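Local coordinates for MdbA protein (Corynebacterium matruchotii ATCC 14266, PDB 6BO0) that probably catalyses the formation of disulfide bonds in exported proteins, as a thiol-disulfide oxidoreductase of the DsbA family with a thioredoxin fold, at residues D103-L116 against D131-D143. Residues are numbered along the deposited sequence; the frame is centred on the assembly and turned at random.
Sequences DDSAQVYWNFRTML and DLADMAKILGAKD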
loop_
_atom_site.group_PDB
_atom_site.type_symbol
_atom_site.label_atom_id
_atom_site.label_comp_id
_atom_site.label_asym_id
_atom_site.label_seq_id
_atom_site.Cartn_x
_atom_site.Cartn_y
_atom_site.Cartn_z
ATOM N N ASP A 103 7.846 -2.015 10.056
ATOM C CA ASP A 103 8.614 -1.462 11.192
ATOM C C ASP A 103 8.053 -0.235 11.839
ATOM O O ASP A 103 8.583 0.212 12.867
ATOM C CB ASP A 103 9.984 -0.976 10.754
ATOM C CG ASP A 103 10.921 -2.051 10.464
ATOM O OD1 ASP A 103 10.550 -3.227 10.352
ATOM O OD2 ASP A 103 12.125 -1.701 10.337
ATOM N N ASP A 104 7.043 0.369 11.258
ATOM C CA ASP A 104 6.623 1.672 11.660
ATOM C C ASP A 104 5.118 1.685 11.925
ATOM O O ASP A 104 4.504 0.634 12.085
ATOM C CB ASP A 104 7.089 2.720 10.632
ATOM C CG ASP A 104 7.517 4.033 11.273
ATOM O OD1 ASP A 104 6.643 4.729 11.846
ATOM O OD2 ASP A 104 8.715 4.361 11.214
ATOM N N SER A 105 4.546 2.867 12.063
ATOM C CA SER A 105 3.171 2.982 12.514
ATOM C C SER A 105 2.180 2.908 11.345
ATOM O O SER A 105 2.481 3.222 10.183
ATOM C CB SER A 105 2.935 4.297 13.264
ATOM O OG SER A 105 3.012 5.390 12.365
ATOM N N ALA A 106 0.970 2.499 11.684
ATOM C CA ALA A 106 -0.128 2.485 10.741
ATOM C C ALA A 106 -0.371 3.859 10.146
ATOM O O ALA A 106 -0.650 4.003 8.938
ATOM C CB ALA A 106 -1.403 1.974 11.413
ATOM N N GLN A 107 -0.207 4.898 10.962
ATOM C CA GLN A 107 -0.467 6.232 10.496
ATOM C C GLN A 107 0.557 6.655 9.408
ATOM O O GLN A 107 0.204 7.260 8.375
ATOM C CB GLN A 107 -0.465 7.203 11.655
ATOM C CG GLN A 107 -0.825 8.584 11.231
ATOM C CD GLN A 107 -1.214 9.418 12.417
ATOM O OE1 GLN A 107 -0.593 10.429 12.698
ATOM N NE2 GLN A 107 -2.219 8.969 13.159
ATOM N N VAL A 108 1.832 6.406 9.672
ATOM C CA VAL A 108 2.863 6.755 8.699
ATOM C C VAL A 108 2.678 5.917 7.437
ATOM O O VAL A 108 2.786 6.434 6.317
ATOM C CB VAL A 108 4.263 6.606 9.320
ATOM C CG1 VAL A 108 5.341 6.869 8.280
ATOM C CG2 VAL A 108 4.442 7.558 10.469
ATOM N N TYR A 109 2.375 4.634 7.603
ATOM C CA TYR A 109 2.120 3.774 6.453
ATOM C C TYR A 109 0.982 4.322 5.586
ATOM O O TYR A 109 1.104 4.433 4.364
ATOM C CB TYR A 109 1.807 2.341 6.896
ATOM C CG TYR A 109 1.401 1.495 5.714
ATOM C CD1 TYR A 109 2.324 1.073 4.775
ATOM C CD2 TYR A 109 0.080 1.186 5.485
ATOM C CE1 TYR A 109 1.946 0.340 3.653
ATOM C CE2 TYR A 109 -0.319 0.475 4.359
ATOM C CZ TYR A 109 0.612 0.048 3.456
ATOM O OH TYR A 109 0.188 -0.656 2.358
ATOM N N TRP A 110 -0.141 4.626 6.226
ATOM C CA TRP A 110 -1.311 5.090 5.503
ATOM C C TRP A 110 -1.014 6.359 4.711
ATOM O O TRP A 110 -1.349 6.473 3.524
ATOM C CB TRP A 110 -2.446 5.339 6.503
ATOM C CG TRP A 110 -3.687 5.815 5.871
ATOM C CD1 TRP A 110 -4.083 7.113 5.698
ATOM C CD2 TRP A 110 -4.688 5.019 5.259
ATOM N NE1 TRP A 110 -5.279 7.172 5.030
ATOM C CE2 TRP A 110 -5.673 5.895 4.754
ATOM C CE3 TRP A 110 -4.865 3.653 5.100
ATOM C CZ2 TRP A 110 -6.796 5.433 4.097
ATOM C CZ3 TRP A 110 -5.994 3.208 4.449
ATOM C CH2 TRP A 110 -6.933 4.092 3.965
ATOM N N ASN A 111 -0.389 7.320 5.375
ATOM C CA ASN A 111 -0.066 8.572 4.713
ATOM C C ASN A 111 0.977 8.408 3.599
ATOM O O ASN A 111 0.881 9.049 2.549
ATOM C CB ASN A 111 0.356 9.637 5.721
ATOM C CG ASN A 111 -0.807 10.171 6.514
ATOM O OD1 ASN A 111 -1.805 10.578 5.937
ATOM N ND2 ASN A 111 -0.704 10.142 7.834
ATOM N N PHE A 112 1.952 7.524 3.805
ATOM C CA PHE A 112 2.965 7.262 2.789
ATOM C C PHE A 112 2.349 6.582 1.570
ATOM O O PHE A 112 2.656 6.946 0.433
ATOM C CB PHE A 112 4.096 6.438 3.386
ATOM C CG PHE A 112 5.339 6.391 2.545
ATOM C CD1 PHE A 112 6.269 7.398 2.616
ATOM C CD2 PHE A 112 5.592 5.326 1.703
ATOM C CE1 PHE A 112 7.433 7.355 1.869
ATOM C CE2 PHE A 112 6.776 5.255 0.981
ATOM C CZ PHE A 112 7.678 6.288 1.063
ATOM N N ARG A 113 1.464 5.619 1.808
ATOM C CA ARG A 113 0.773 4.959 0.694
ATOM C C ARG A 113 -0.058 5.965 -0.092
ATOM O O ARG A 113 -0.054 5.957 -1.329
ATOM C CB ARG A 113 -0.087 3.802 1.203
ATOM C CG ARG A 113 -0.968 3.179 0.145
ATOM C CD ARG A 113 -1.719 1.967 0.637
ATOM N NE ARG A 113 -2.652 1.477 -0.383
ATOM C CZ ARG A 113 -3.885 1.932 -0.574
ATOM N NH1 ARG A 113 -4.402 2.858 0.209
ATOM N NH2 ARG A 113 -4.599 1.466 -1.589
ATOM N N THR A 114 -0.795 6.810 0.614
ATOM C CA THR A 114 -1.588 7.846 -0.048
ATOM C C THR A 114 -0.699 8.747 -0.898
ATOM O O THR A 114 -1.020 9.066 -2.048
ATOM C CB THR A 114 -2.391 8.669 0.949
ATOM O OG1 THR A 114 -3.297 7.809 1.645
ATOM C CG2 THR A 114 -3.167 9.792 0.246
ATOM N N MET A 115 0.412 9.176 -0.324
ATOM C CA MET A 115 1.340 10.017 -1.045
ATOM C C MET A 115 1.843 9.334 -2.313
ATOM O O MET A 115 1.862 9.927 -3.381
ATOM C CB MET A 115 2.473 10.437 -0.099
ATOM C CG MET A 115 3.568 11.272 -0.731
ATOM S SD MET A 115 4.777 10.384 -1.697
ATOM C CE MET A 115 5.578 9.384 -0.438
ATOM N N LEU A 116 2.260 8.074 -2.201
ATOM C CA LEU A 116 2.816 7.393 -3.381
ATOM C C LEU A 116 1.792 7.288 -4.491
ATOM O O LEU A 116 2.121 7.444 -5.673
ATOM C CB LEU A 116 3.291 5.993 -3.024
ATOM C CG LEU A 116 4.562 5.860 -2.166
ATOM C CD1 LEU A 116 4.755 4.404 -1.801
ATOM C CD2 LEU A 116 5.769 6.391 -2.882
ATOM N N ASP A 131 15.696 8.861 -1.701
ATOM C CA ASP A 131 14.706 9.919 -1.860
ATOM C C ASP A 131 13.391 9.533 -1.185
ATOM O O ASP A 131 12.736 10.351 -0.525
ATOM C CB ASP A 131 14.472 10.224 -3.346
ATOM C CG ASP A 131 15.742 10.596 -4.058
ATOM O OD1 ASP A 131 16.414 11.538 -3.591
ATOM O OD2 ASP A 131 16.093 9.914 -5.040
ATOM N N LEU A 132 12.990 8.289 -1.378
ATOM C CA LEU A 132 11.818 7.751 -0.692
ATOM C C LEU A 132 12.005 7.765 0.815
ATOM O O LEU A 132 11.064 8.042 1.556
ATOM C CB LEU A 132 11.512 6.362 -1.221
ATOM C CG LEU A 132 11.080 6.332 -2.669
ATOM C CD1 LEU A 132 11.222 4.932 -3.260
ATOM C CD2 LEU A 132 9.656 6.809 -2.825
ATOM N N ALA A 133 13.242 7.529 1.272
ATOM C CA ALA A 133 13.546 7.624 2.698
ATOM C C ALA A 133 13.342 9.050 3.212
ATOM O O ALA A 133 12.777 9.252 4.290
ATOM C CB ALA A 133 14.968 7.159 2.958
ATOM N N ASP A 134 13.791 10.040 2.435
ATOM C CA ASP A 134 13.593 11.449 2.819
ATOM C C ASP A 134 12.097 11.754 2.955
ATOM O O ASP A 134 11.684 12.482 3.870
ATOM C CB ASP A 134 14.199 12.403 1.793
ATOM C CG ASP A 134 15.701 12.342 1.735
ATOM O OD1 ASP A 134 16.339 11.938 2.726
ATOM O OD2 ASP A 134 16.231 12.726 0.675
ATOM N N MET A 135 11.298 11.242 2.023
ATOM C CA MET A 135 9.845 11.469 2.065
ATOM C C MET A 135 9.208 10.821 3.311
ATOM O O MET A 135 8.344 11.393 3.970
ATOM C CB MET A 135 9.202 10.949 0.764
ATOM C CG MET A 135 9.664 11.706 -0.475
ATOM S SD MET A 135 9.335 10.791 -1.987
ATOM C CE MET A 135 8.022 11.732 -2.692
ATOM N N ALA A 136 9.685 9.623 3.618
ATOM C CA ALA A 136 9.221 8.914 4.804
ATOM C C ALA A 136 9.530 9.705 6.066
ATOM O O ALA A 136 8.696 9.791 6.985
ATOM C CB ALA A 136 9.831 7.508 4.866
ATOM N N LYS A 137 10.730 10.300 6.125
ATOM C CA LYS A 137 11.093 11.126 7.275
ATOM C C LYS A 137 10.128 12.309 7.424
ATOM O O LYS A 137 9.650 12.594 8.526
ATOM C CB LYS A 137 12.525 11.610 7.149
ATOM C CG LYS A 137 13.020 12.401 8.359
ATOM C CD LYS A 137 14.482 12.774 8.228
ATOM C CE LYS A 137 14.968 13.539 9.453
ATOM N NZ LYS A 137 14.943 12.706 10.681
ATOM N N ILE A 138 9.835 12.978 6.317
ATOM C CA ILE A 138 8.925 14.111 6.330
ATOM C C ILE A 138 7.532 13.686 6.854
ATOM O O ILE A 138 6.864 14.450 7.565
ATOM C CB ILE A 138 8.850 14.751 4.921
ATOM C CG1 ILE A 138 10.188 15.450 4.572
ATOM C CG2 ILE A 138 7.715 15.767 4.830
ATOM C CD1 ILE A 138 10.381 15.755 3.097
ATOM N N LEU A 139 7.116 12.460 6.518
ATOM C CA LEU A 139 5.812 11.931 6.940
ATOM C C LEU A 139 5.841 11.239 8.298
ATOM O O LEU A 139 4.866 10.613 8.677
ATOM C CB LEU A 139 5.233 11.022 5.870
ATOM C CG LEU A 139 4.905 11.765 4.574
ATOM C CD1 LEU A 139 4.179 10.783 3.644
ATOM C CD2 LEU A 139 4.078 13.016 4.762
ATOM N N GLY A 140 6.930 11.379 9.038
ATOM C CA GLY A 140 6.942 10.975 10.428
ATOM C C GLY A 140 7.557 9.636 10.758
ATOM O O GLY A 140 7.453 9.189 11.898
ATOM N N ALA A 141 8.228 8.990 9.801
ATOM C CA ALA A 141 8.819 7.676 10.076
ATOM C C ALA A 141 9.929 7.772 11.128
ATOM O O ALA A 141 10.633 8.775 11.217
ATOM C CB ALA A 141 9.365 7.072 8.798
ATOM N N LYS A 142 10.113 6.679 11.863
ATOM C CA LYS A 142 11.209 6.539 12.807
ATOM C C LYS A 142 12.555 6.637 12.096
ATOM O O LYS A 142 12.677 6.282 10.919
ATOM C CB LYS A 142 11.133 5.189 13.512
ATOM C CG LYS A 142 9.949 5.025 14.468
ATOM C CD LYS A 142 9.973 3.688 15.216
ATOM C CE LYS A 142 9.559 2.502 14.338
ATOM N NZ LYS A 142 9.516 1.167 15.024
ATOM N N ASP A 143 13.577 7.069 12.831
ATOM C CA ASP A 143 14.923 7.182 12.289
ATOM C C ASP A 143 15.386 5.874 11.667
ATOM O O ASP A 143 15.986 5.864 10.584
ATOM C CB ASP A 143 15.895 7.628 13.403
ATOM C CG ASP A 143 15.558 8.975 14.014
ATOM O OD1 ASP A 143 14.878 9.789 13.383
ATOM O OD2 ASP A 143 16.046 9.221 15.141
HETATM O O HOH W 1 6.861 6.948 13.381
HETATM O O HOH W 2 2.199 10.544 8.724
#
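F112 reaches A136 because its CG stands anti to the backbone N (chi1 -166°), which swings the ring across to helix 129-138. A136 N and L132 O lie at the ring's edge, with CE1 3.6 Å from A136 N, while M115 CE sits over one face. M115 gets there by bending at chi2 and chi3, and its side chain crosses that of M135 at about a right angle, with M115 SD 3.7 Å from M135 CE. L139 follows as the helix ends, its CD1 settling 3.8 Å from F112 CA; a water joins its O to N111 ND2, while N111 OD1 accepts from E15 N. G140, at positive phi, then closes a Schellman motif and turns the chain past V108, whose CG2 rests 3.6 Å from L139 O. Beyond this turn D104 OD2 accepts K142 N through its syn lone pair (2.8 Å, 161°) and also bonds T145, while OD1 takes S105 N on its anti lone pair. Another water bridges D104 OD1 to G140 O. Helices 106-118 and 129-138 of this DsbA-like protein thus meet largely through apolar side chains, whereas one carboxylate ties together the loops leading into helices 106-118 and 143-151, its negative charge probably stabilised by two backbone N-H groups, a water and the T145 hydroxyl.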